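Local structure of phytase (Citrobacter braakii, 3ZHC) at residues 358-362 with 363-367; 82-85 with 86-89; 374-378 with 379-383. The protein is a phytase, a disulfide-containing alpha/beta enzyme of branch 2 of the histidine phosphatase superfamily. The protein carries 2 engineered substitutions. All coordinates share one frame; numbering follows the deposited sequence.

Contact 1 of 3, residues 358-362 with 363-367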
loop_
_atom_site.group_PDB
_atom_site.type_symbol
_atom_site.label_atom_id
_atom_site.label_comp_id
_atom_site.label_asym_id
_atom_site.label_seq_id
_atom_site.Cartn_x
_atom_site.Cartn_y
_atom_site.Cartn_z
ATOM N N LYS B 358 25.216 -12.239 -6.698
ATOM C CA LYS B 358 26.581 -11.841 -6.310
ATOM C C LYS B 358 27.248 -11.170 -7.516
ATOM O O LYS B 358 27.517 -11.831 -8.529
ATOM C CB LYS B 358 27.406 -13.027 -5.845
ATOM C CG LYS B 358 28.804 -12.657 -5.295
ATOM C CD LYS B 358 29.505 -13.885 -4.806
ATOM C CE LYS B 358 30.881 -13.602 -4.342
ATOM N NZ LYS B 358 31.631 -14.885 -4.058
ATOM N N TRP B 359 27.499 -9.860 -7.389
ATOM C CA TRP B 359 28.166 -9.058 -8.406
ATOM C C TRP B 359 29.598 -8.724 -7.965
ATOM O O TRP B 359 29.824 -8.384 -6.788
ATOM C CB TRP B 359 27.400 -7.762 -8.640
ATOM C CG TRP B 359 26.088 -7.947 -9.263
ATOM C CD1 TRP B 359 24.905 -8.201 -8.629
ATOM C CD2 TRP B 359 25.798 -7.896 -10.658
ATOM N NE1 TRP B 359 23.889 -8.312 -9.549
ATOM C CE2 TRP B 359 24.407 -8.127 -10.806
ATOM C CE3 TRP B 359 26.578 -7.675 -11.811
ATOM C CZ2 TRP B 359 23.771 -8.146 -12.065
ATOM C CZ3 TRP B 359 25.943 -7.691 -13.076
ATOM C CH2 TRP B 359 24.556 -7.926 -13.185
ATOM N N LYS B 360 30.559 -8.822 -8.900
ATOM C CA LYS B 360 31.958 -8.436 -8.650
ATOM C C LYS B 360 32.208 -7.116 -9.366
ATOM O O LYS B 360 31.967 -7.017 -10.573
ATOM C CB LYS B 360 32.949 -9.488 -9.152
ATOM C CG LYS B 360 34.436 -9.191 -8.753
ATOM C CD LYS B 360 35.435 -10.207 -9.326
ATOM C CE LYS B 360 35.678 -9.992 -10.838
ATOM N NZ LYS B 360 36.789 -10.875 -11.385
ATOM N N ARG B 361 32.682 -6.111 -8.624
ATOM C CA ARG B 361 33.061 -4.822 -9.210
ATOM C C ARG B 361 34.431 -5.046 -9.836
ATOM O O ARG B 361 35.366 -5.466 -9.147
ATOM C CB ARG B 361 33.109 -3.744 -8.151
ATOM C CG ARG B 361 33.448 -2.322 -8.656
ATOM C CD ARG B 361 33.749 -1.384 -7.468
ATOM N NE ARG B 361 32.593 -0.657 -6.955
ATOM C CZ ARG B 361 32.521 -0.087 -5.741
ATOM N NH1 ARG B 361 33.546 -0.152 -4.856
ATOM N NH2 ARG B 361 31.407 0.558 -5.395
ATOM N N THR B 362 34.540 -4.773 -11.143
ATOM C CA THR B 362 35.787 -5.000 -11.918
ATOM C C THR B 362 36.979 -4.172 -11.441
ATOM O O THR B 362 38.100 -4.694 -11.363
ATOM C CB THR B 362 35.584 -4.685 -13.431
ATOM O OG1 THR B 362 34.395 -5.319 -13.903
ATOM C CG2 THR B 362 36.789 -5.160 -14.263
ATOM N N SER B 363 36.729 -2.894 -11.128
ATOM C CA SER B 363 37.808 -1.935 -10.750
ATOM C C SER B 363 38.660 -2.334 -9.526
ATOM O O SER B 363 39.862 -2.006 -9.477
ATOM C CB SER B 363 37.227 -0.527 -10.537
ATOM O OG SER B 363 36.227 -0.540 -9.539
ATOM N N ASP B 364 38.054 -3.032 -8.556
ATOM C CA ASP B 364 38.788 -3.497 -7.323
ATOM C C ASP B 364 38.513 -4.970 -6.883
ATOM O O ASP B 364 38.976 -5.392 -5.816
ATOM C CB ASP B 364 38.519 -2.515 -6.154
ATOM C CG ASP B 364 37.031 -2.312 -5.869
ATOM O OD1 ASP B 364 36.205 -3.052 -6.447
ATOM O OD2 ASP B 364 36.691 -1.406 -5.066
ATOM N N ASN B 365 37.777 -5.731 -7.710
ATOM C CA ASN B 365 37.394 -7.130 -7.408
ATOM C C ASN B 365 36.621 -7.307 -6.059
ATOM O O ASN B 365 36.721 -8.356 -5.415
ATOM C CB ASN B 365 38.629 -8.051 -7.517
ATOM C CG ASN B 365 39.310 -7.965 -8.909
ATOM O OD1 ASN B 365 38.755 -7.389 -9.866
ATOM N ND2 ASN B 365 40.504 -8.536 -9.018
ATOM N N THR B 366 35.856 -6.264 -5.673
ATOM C CA THR B 366 35.010 -6.282 -4.475
ATOM C C THR B 366 33.671 -6.939 -4.801
ATOM O O THR B 366 33.086 -6.661 -5.852
ATOM C CB THR B 366 34.731 -4.860 -3.922
ATOM O OG1 THR B 366 34.286 -4.020 -4.976
ATOM C CG2 THR B 366 35.980 -4.264 -3.313
ATOM N N ASP B 367 33.190 -7.796 -3.895
ATOM C CA ASP B 367 31.935 -8.553 -4.092
ATOM C C ASP B 367 30.735 -7.864 -3.416
ATOM O O ASP B 367 30.814 -7.452 -2.254
ATOM C CB ASP B 367 32.097 -9.971 -3.576
ATOM C CG ASP B 367 33.227 -10.734 -4.294
ATOM O OD1 ASP B 367 33.324 -10.647 -5.547
ATOM O OD2 ASP B 367 34.009 -11.422 -3.602
#

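Contact 2 of 3, residues 82-85 with 86-89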
loop_
_atom_site.group_PDB
_atom_site.type_symbol
_atom_site.label_atom_id
_atom_site.label_comp_id
_atom_site.label_asym_id
_atom_site.label_seq_id
_atom_site.Cartn_x
_atom_site.Cartn_y
_atom_site.Cartn_z
ATOM N N GLN B 82 12.937 -19.996 -18.579
ATOM C CA GLN B 82 13.288 -19.505 -19.918
ATOM C C GLN B 82 13.782 -18.066 -19.846
ATOM O O GLN B 82 14.841 -17.755 -20.392
ATOM C CB GLN B 82 12.064 -19.667 -20.866
ATOM C CG GLN B 82 12.097 -18.928 -22.199
ATOM C CD GLN B 82 10.876 -19.290 -23.060
ATOM O OE1 GLN B 82 10.765 -20.434 -23.544
ATOM N NE2 GLN B 82 9.945 -18.309 -23.257
ATOM N N TYR B 83 13.017 -17.193 -19.172
ATOM C CA TYR B 83 13.434 -15.776 -18.971
ATOM C C TYR B 83 14.779 -15.701 -18.243
ATOM O O TYR B 83 15.661 -14.943 -18.657
ATOM C CB TYR B 83 12.366 -14.963 -18.214
ATOM C CG TYR B 83 12.852 -13.620 -17.666
ATOM C CD1 TYR B 83 12.939 -12.493 -18.488
ATOM C CD2 TYR B 83 13.224 -13.479 -16.310
ATOM C CE1 TYR B 83 13.392 -11.244 -17.983
ATOM C CE2 TYR B 83 13.675 -12.238 -15.801
ATOM C CZ TYR B 83 13.754 -11.129 -16.655
ATOM O OH TYR B 83 14.190 -9.915 -16.169
ATOM N N GLN B 84 14.922 -16.489 -17.168
ATOM C CA GLN B 84 16.167 -16.494 -16.381
ATOM C C GLN B 84 17.370 -17.031 -17.183
ATOM O O GLN B 84 18.483 -16.526 -17.010
ATOM C CB GLN B 84 15.999 -17.261 -15.045
ATOM C CG GLN B 84 15.013 -16.603 -13.993
ATOM C CD GLN B 84 15.515 -15.290 -13.368
ATOM O OE1 GLN B 84 16.135 -14.461 -14.023
ATOM N NE2 GLN B 84 15.221 -15.105 -12.097
ATOM N N ARG B 85 17.144 -18.035 -18.051
ATOM C CA ARG B 85 18.196 -18.533 -18.975
ATOM C C ARG B 85 18.732 -17.382 -19.839
ATOM O O ARG B 85 19.930 -17.167 -19.906
ATOM C CB ARG B 85 17.659 -19.649 -19.882
ATOM C CG ARG B 85 18.683 -20.239 -20.910
ATOM C CD ARG B 85 17.963 -20.975 -22.066
ATOM N NE ARG B 85 18.907 -21.372 -23.121
ATOM C CZ ARG B 85 19.709 -22.461 -23.094
ATOM N NH1 ARG B 85 19.715 -23.319 -22.043
ATOM N NH2 ARG B 85 20.530 -22.703 -24.135
ATOM N N LEU B 86 17.810 -16.659 -20.489
ATOM C CA LEU B 86 18.151 -15.513 -21.364
ATOM C C LEU B 86 18.828 -14.386 -20.596
ATOM O O LEU B 86 19.812 -13.812 -21.072
ATOM C CB LEU B 86 16.896 -14.977 -22.079
ATOM C CG LEU B 86 16.219 -15.940 -23.075
ATOM C CD1 LEU B 86 14.802 -15.520 -23.385
ATOM C CD2 LEU B 86 17.068 -16.079 -24.378
ATOM N N TRP B 87 18.305 -14.075 -19.406
ATOM C CA TRP B 87 18.855 -12.990 -18.587
ATOM C C TRP B 87 20.243 -13.354 -18.026
ATOM O O TRP B 87 21.165 -12.553 -18.129
ATOM C CB TRP B 87 17.893 -12.589 -17.457
ATOM C CG TRP B 87 18.287 -11.312 -16.843
ATOM C CD1 TRP B 87 18.096 -10.050 -17.366
ATOM C CD2 TRP B 87 18.950 -11.136 -15.604
ATOM N NE1 TRP B 87 18.602 -9.108 -16.516
ATOM C CE2 TRP B 87 19.134 -9.743 -15.422
ATOM C CE3 TRP B 87 19.408 -12.015 -14.618
ATOM C CZ2 TRP B 87 19.757 -9.212 -14.292
ATOM C CZ3 TRP B 87 20.032 -11.489 -13.487
ATOM C CH2 TRP B 87 20.202 -10.098 -13.334
ATOM N N PHE B 88 20.378 -14.552 -17.445
ATOM C CA PHE B 88 21.693 -15.013 -16.914
ATOM C C PHE B 88 22.771 -15.173 -18.016
ATOM O O PHE B 88 23.966 -14.954 -17.758
ATOM C CB PHE B 88 21.577 -16.332 -16.117
ATOM C CG PHE B 88 20.795 -16.222 -14.801
ATOM C CD1 PHE B 88 20.913 -15.095 -13.950
ATOM C CD2 PHE B 88 19.957 -17.269 -14.397
ATOM C CE1 PHE B 88 20.189 -15.021 -12.741
ATOM C CE2 PHE B 88 19.234 -17.199 -13.189
ATOM C CZ PHE B 88 19.350 -16.073 -12.361
ATOM N N THR B 89 22.337 -15.551 -19.222
ATOM C CA THR B 89 23.236 -15.695 -20.378
ATOM C C THR B 89 23.708 -14.321 -20.888
ATOM O O THR B 89 24.881 -14.169 -21.228
ATOM C CB THR B 89 22.576 -16.547 -21.526
ATOM O OG1 THR B 89 22.318 -17.875 -21.049
ATOM C CG2 THR B 89 23.480 -16.624 -22.761
#

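Contact 3 of 3, residues 374-378 with 379-383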
loop_
_atom_site.group_PDB
_atom_site.type_symbol
_atom_site.label_atom_id
_atom_site.label_comp_id
_atom_site.label_asym_id
_atom_site.label_seq_id
_atom_site.Cartn_x
_atom_site.Cartn_y
_atom_site.Cartn_z
ATOM N N VAL B 374 11.530 -11.662 -8.492
ATOM C CA VAL B 374 11.113 -11.946 -9.884
ATOM C C VAL B 374 9.813 -12.772 -9.853
ATOM O O VAL B 374 9.727 -13.786 -9.147
ATOM C CB VAL B 374 12.222 -12.666 -10.670
ATOM C CG1 VAL B 374 11.758 -13.025 -12.064
ATOM C CG2 VAL B 374 13.458 -11.789 -10.733
ATOM N N TYR B 375 8.820 -12.326 -10.626
ATOM C CA TYR B 375 7.477 -12.894 -10.610
ATOM C C TYR B 375 6.740 -12.628 -11.924
ATOM O O TYR B 375 7.225 -11.883 -12.769
ATOM C CB TYR B 375 6.687 -12.241 -9.484
ATOM C CG TYR B 375 6.344 -10.778 -9.782
ATOM C CD1 TYR B 375 7.331 -9.756 -9.703
ATOM C CD2 TYR B 375 5.044 -10.411 -10.163
ATOM C CE1 TYR B 375 7.004 -8.404 -9.994
ATOM C CE2 TYR B 375 4.709 -9.068 -10.454
ATOM C CZ TYR B 375 5.683 -8.077 -10.369
ATOM O OH TYR B 375 5.345 -6.800 -10.649
ATOM N N GLN B 376 5.565 -13.243 -12.065
ATOM C CA GLN B 376 4.654 -12.992 -13.180
ATOM C C GLN B 376 3.453 -12.289 -12.656
ATOM O O GLN B 376 2.937 -12.653 -11.576
ATOM C CB GLN B 376 4.207 -14.295 -13.817
ATOM C CG GLN B 376 5.309 -14.988 -14.636
ATOM C CD GLN B 376 5.259 -16.485 -14.533
ATOM O OE1 GLN B 376 5.214 -17.020 -13.443
ATOM N NE2 GLN B 376 5.285 -17.175 -15.673
ATOM N N THR B 377 2.973 -11.279 -13.394
ATOM C CA THR B 377 1.719 -10.616 -13.046
ATOM C C THR B 377 0.584 -11.636 -13.181
ATOM O O THR B 377 0.733 -12.658 -13.877
ATOM C CB THR B 377 1.423 -9.376 -13.925
ATOM O OG1 THR B 377 1.377 -9.747 -15.302
ATOM C CG2 THR B 377 2.495 -8.303 -13.733
ATOM N N LEU B 378 -0.533 -11.373 -12.517
ATOM C CA LEU B 378 -1.695 -12.279 -12.554
ATOM C C LEU B 378 -2.232 -12.423 -13.998
ATOM O O LEU B 378 -2.647 -13.496 -14.409
ATOM C CB LEU B 378 -2.786 -11.793 -11.571
ATOM C CG LEU B 378 -4.024 -12.668 -11.309
ATOM C CD1 LEU B 378 -3.633 -14.097 -10.928
ATOM C CD2 LEU B 378 -4.901 -12.038 -10.230
ATOM N N ARG B 379 -2.201 -11.318 -14.737
ATOM C CA ARG B 379 -2.540 -11.274 -16.166
ATOM C C ARG B 379 -1.614 -12.200 -16.967
ATOM O O ARG B 379 -2.084 -12.978 -17.811
ATOM C CB ARG B 379 -2.401 -9.836 -16.673
ATOM C CG ARG B 379 -2.957 -9.524 -18.065
ATOM C CD ARG B 379 -4.473 -9.418 -18.076
ATOM N NE ARG B 379 -5.150 -10.681 -18.412
ATOM C CZ ARG B 379 -6.460 -10.910 -18.251
ATOM N NH1 ARG B 379 -7.291 -9.968 -17.737
ATOM N NH2 ARG B 379 -6.958 -12.091 -18.601
ATOM N N ASP B 380 -0.297 -12.118 -16.690
ATOM C CA ASP B 380 0.704 -12.976 -17.384
ATOM C C ASP B 380 0.577 -14.473 -17.016
ATOM O O ASP B 380 1.013 -15.324 -17.782
ATOM C CB ASP B 380 2.156 -12.473 -17.145
ATOM C CG ASP B 380 2.508 -11.183 -17.965
ATOM O OD1 ASP B 380 1.621 -10.587 -18.640
ATOM O OD2 ASP B 380 3.693 -10.772 -17.927
ATOM N N MET B 381 -0.006 -14.776 -15.850
ATOM C CA MET B 381 -0.313 -16.158 -15.469
ATOM C C MET B 381 -1.530 -16.592 -16.254
ATOM O O MET B 381 -1.496 -17.607 -16.940
ATOM C CB MET B 381 -0.576 -16.283 -13.978
ATOM C CG MET B 381 0.664 -16.035 -13.130
ATOM S SD MET B 381 0.343 -16.012 -11.384
ATOM C CE MET B 381 2.016 -15.793 -10.737
ATOM N N ARG B 382 -2.597 -15.794 -16.142
ATOM C CA ARG B 382 -3.875 -16.002 -16.841
ATOM C C ARG B 382 -3.700 -16.267 -18.330
ATOM O O ARG B 382 -4.286 -17.201 -18.851
ATOM C CB ARG B 382 -4.781 -14.762 -16.649
ATOM C CG ARG B 382 -6.226 -14.853 -17.204
ATOM C CD ARG B 382 -6.986 -15.910 -16.518
ATOM N NE ARG B 382 -8.436 -15.879 -16.780
ATOM C CZ ARG B 382 -9.330 -16.657 -16.151
ATOM N NH1 ARG B 382 -8.939 -17.535 -15.209
ATOM N NH2 ARG B 382 -10.626 -16.564 -16.455
ATOM N N ASP B 383 -2.887 -15.447 -18.991
ATOM C CA ASP B 383 -2.621 -15.566 -20.438
ATOM C C ASP B 383 -1.475 -16.518 -20.808
ATOM O O ASP B 383 -1.314 -16.841 -21.983
ATOM C CB ASP B 383 -2.271 -14.186 -21.021
ATOM C CG ASP B 383 -3.364 -13.157 -20.831
ATOM O OD1 ASP B 383 -4.550 -13.506 -20.769
ATOM O OD2 ASP B 383 -3.016 -11.971 -20.749
HETATM O O HOH W 1 3.925 -15.776 -17.949
HETATM O O HOH W 2 4.688 -10.677 -15.588
#

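Contact 1 of 3, residues 358-362 with 363-367
Strand 353-361 reverses direction in a tight turn after Arg361 and returns as the next strand of a beta hairpin; Arg361 N donates to Thr366 O over 2.9 Å in a nearly straight bond (173° at the hydrogen). Within the turn, Asn365 N gives Arg361 O a weak, strongly bent bond. Asn365 itself has the left-handed backbone conformation, which asparagine tolerates well.

Asp364 organises the face that carries Arg361 and Thr366. With its CG wedged between backbone N and carbonyl carbon (chi1 55°), the carboxylate folds back over the turn. OD1 receives the Thr366 hydroxyl, OG1 to OD1 2.6 Å, from above the carboxylate plane, while Thr366 OG1 also takes the N-H of Trp368 NE1. OD2 lies at the guanidinium edge of Arg361 and forms a weak salt bridge, NH1 to OD2 3.4 Å. The arginine turns about CG-CD (chi3 -92°), with CD 3.1 Å from Asp364 OD1 and also close to Ser363 OG.

On the other face the aliphatic parts of two lysines pack on Asp367 and their ammonium ends bring favourable charge: Lys360 CG rests 3.7 Å from its OD1, and Lys358 CE lies 3.7 Å from its CG. Lys358 NZ is 4.2 Å from Asp367 OD2, beyond a salt bridge; its hydrogen bond goes to Leu300 O.

Strand 28-38 pairs with the outgoing strand at Lys358 and Lys360, and Leu30 touches Trp359; Leu414 of helix 414-424 touches both Lys358 and Asp367.

Contact 2 of 3, residues 82-85 with 86-89
Arg85 O is gripped twice by Thr89, by OG1 at 2.7 Å and by the backbone N at 3.0 Å, the two donors arriving from opposite faces of the carbonyl plane. Threonine suits this place because its OG1, set beside its own backbone N (chi1 -63°), reaches back one turn and adds a second bond to the regular helical one. Arg85 NH1 hydrogen-bonds Leu126 O.

One turn of helix also separates Gln84 from Phe88. The backbone bond from Phe88 N to Gln84 O is 2.8 Å, and the ring fits beneath the glutamine side chain: Gln84 CB meets Phe88 CE2 at 3.7 Å, and the bent chain lays its amide almost parallel to the ring, the planes 14° apart. Gln84 OE1 stands 4.0 Å above that ring plane, displaced toward the rim, while NE2 is held by Glu353 OE1, so a buried amide is both packed and bonded.

Tyr83 and Trp87 lie side by side. Their planes are only 17° apart but slid, with the phenol and five-membered ring centroids 5.8 Å from each other, so overlap is slight. Tyr83 OH instead sits over the indole face, 4.1 Å from Trp87 CD1, and Trp87 CB lies over the tyrosine ring.

The Gln84, Trp87 and Phe88 side of helix 71-90 packs on the mixed sheet: Phe88 on Leu30 and Val33 of strand 28-38, Gln84 on Ile35 and on Val355 of strand 353-361, while Trp87 forms a cation-pi pair with Lys395 of strand 394-398. Tyr83 touches Leu387 and Pro392.

Contact 3 of 3, residues 374-378 with 379-383
Thr377 occupies the N-cap of helix 378-382, and its OG1 accepts from Asp380 N at 3.2 Å. The hydroxyl gets there by sitting between its own backbone N and carbonyl carbon (chi1 58°), a position from which it can supply an acceptor to the first turn. Thr377 O then takes Met381 N at 3.0 Å, and Leu378 O takes Arg382 N at 2.9 Å in an almost straight bond, 172° at the hydrogen.

Two waters make up the bridging polar contacts. One accepts from Thr377 N at 2.8 Å and donates to Asp380 OD2; in a capping box that carboxylate would take the N-cap N-H directly, and here the water mediates. The other joins Gln376 NE2 to Asp380 O, and NE2 also bonds Leu76 O of helix 71-90. The motif is thus an N-capped short helix entered from strand 366-375 through the short link Gln376-Thr377, an exit from the mixed sheet.

Apolar packing falls to Met381, whose flexible, extended chain runs back along the segment before the helix. Its CG lies 4.0 Å from Gln376 CB. Leu378 CD1 comes within 4.4 Å of Met381 SD, and both side chains press on Ala247 of helix 231-247. Met381 CE also lies against a polar atom, Gln376 O, 3.4 Å away, which is itself bonded by Gln344.

Two arginines make the charged interactions. Arg379 NE and Asp383 OD2, one turn apart, form a weak salt bridge at 3.4 Å, whereas Arg382 NH1 hydrogen-bonds Met250 O and Glu246 O, the latter in helix 231-247.

Overall arrangement
All three contacts involve the mixed sheet or a helix packed on it. Contact 1 is the hairpin where strand 353-361 hands over to strand 366-375, and contact 3 is where that second strand ends, so a single strand joins them although their centres are 34 Å apart and their nearest atoms about 11 Å. Contact 2, on helix 71-90, touches both: Trp87 CH2 meets Trp359 CZ2 at 4.3 Å, and Gln84 NE2 lies 4.0 Å from Val374 CG2. Its centre is 22 Å from that of contact 1 and 17 Å from that of contact 3. Contact 2 thus packs against parts of both the peripheral hairpin and the more central strand end.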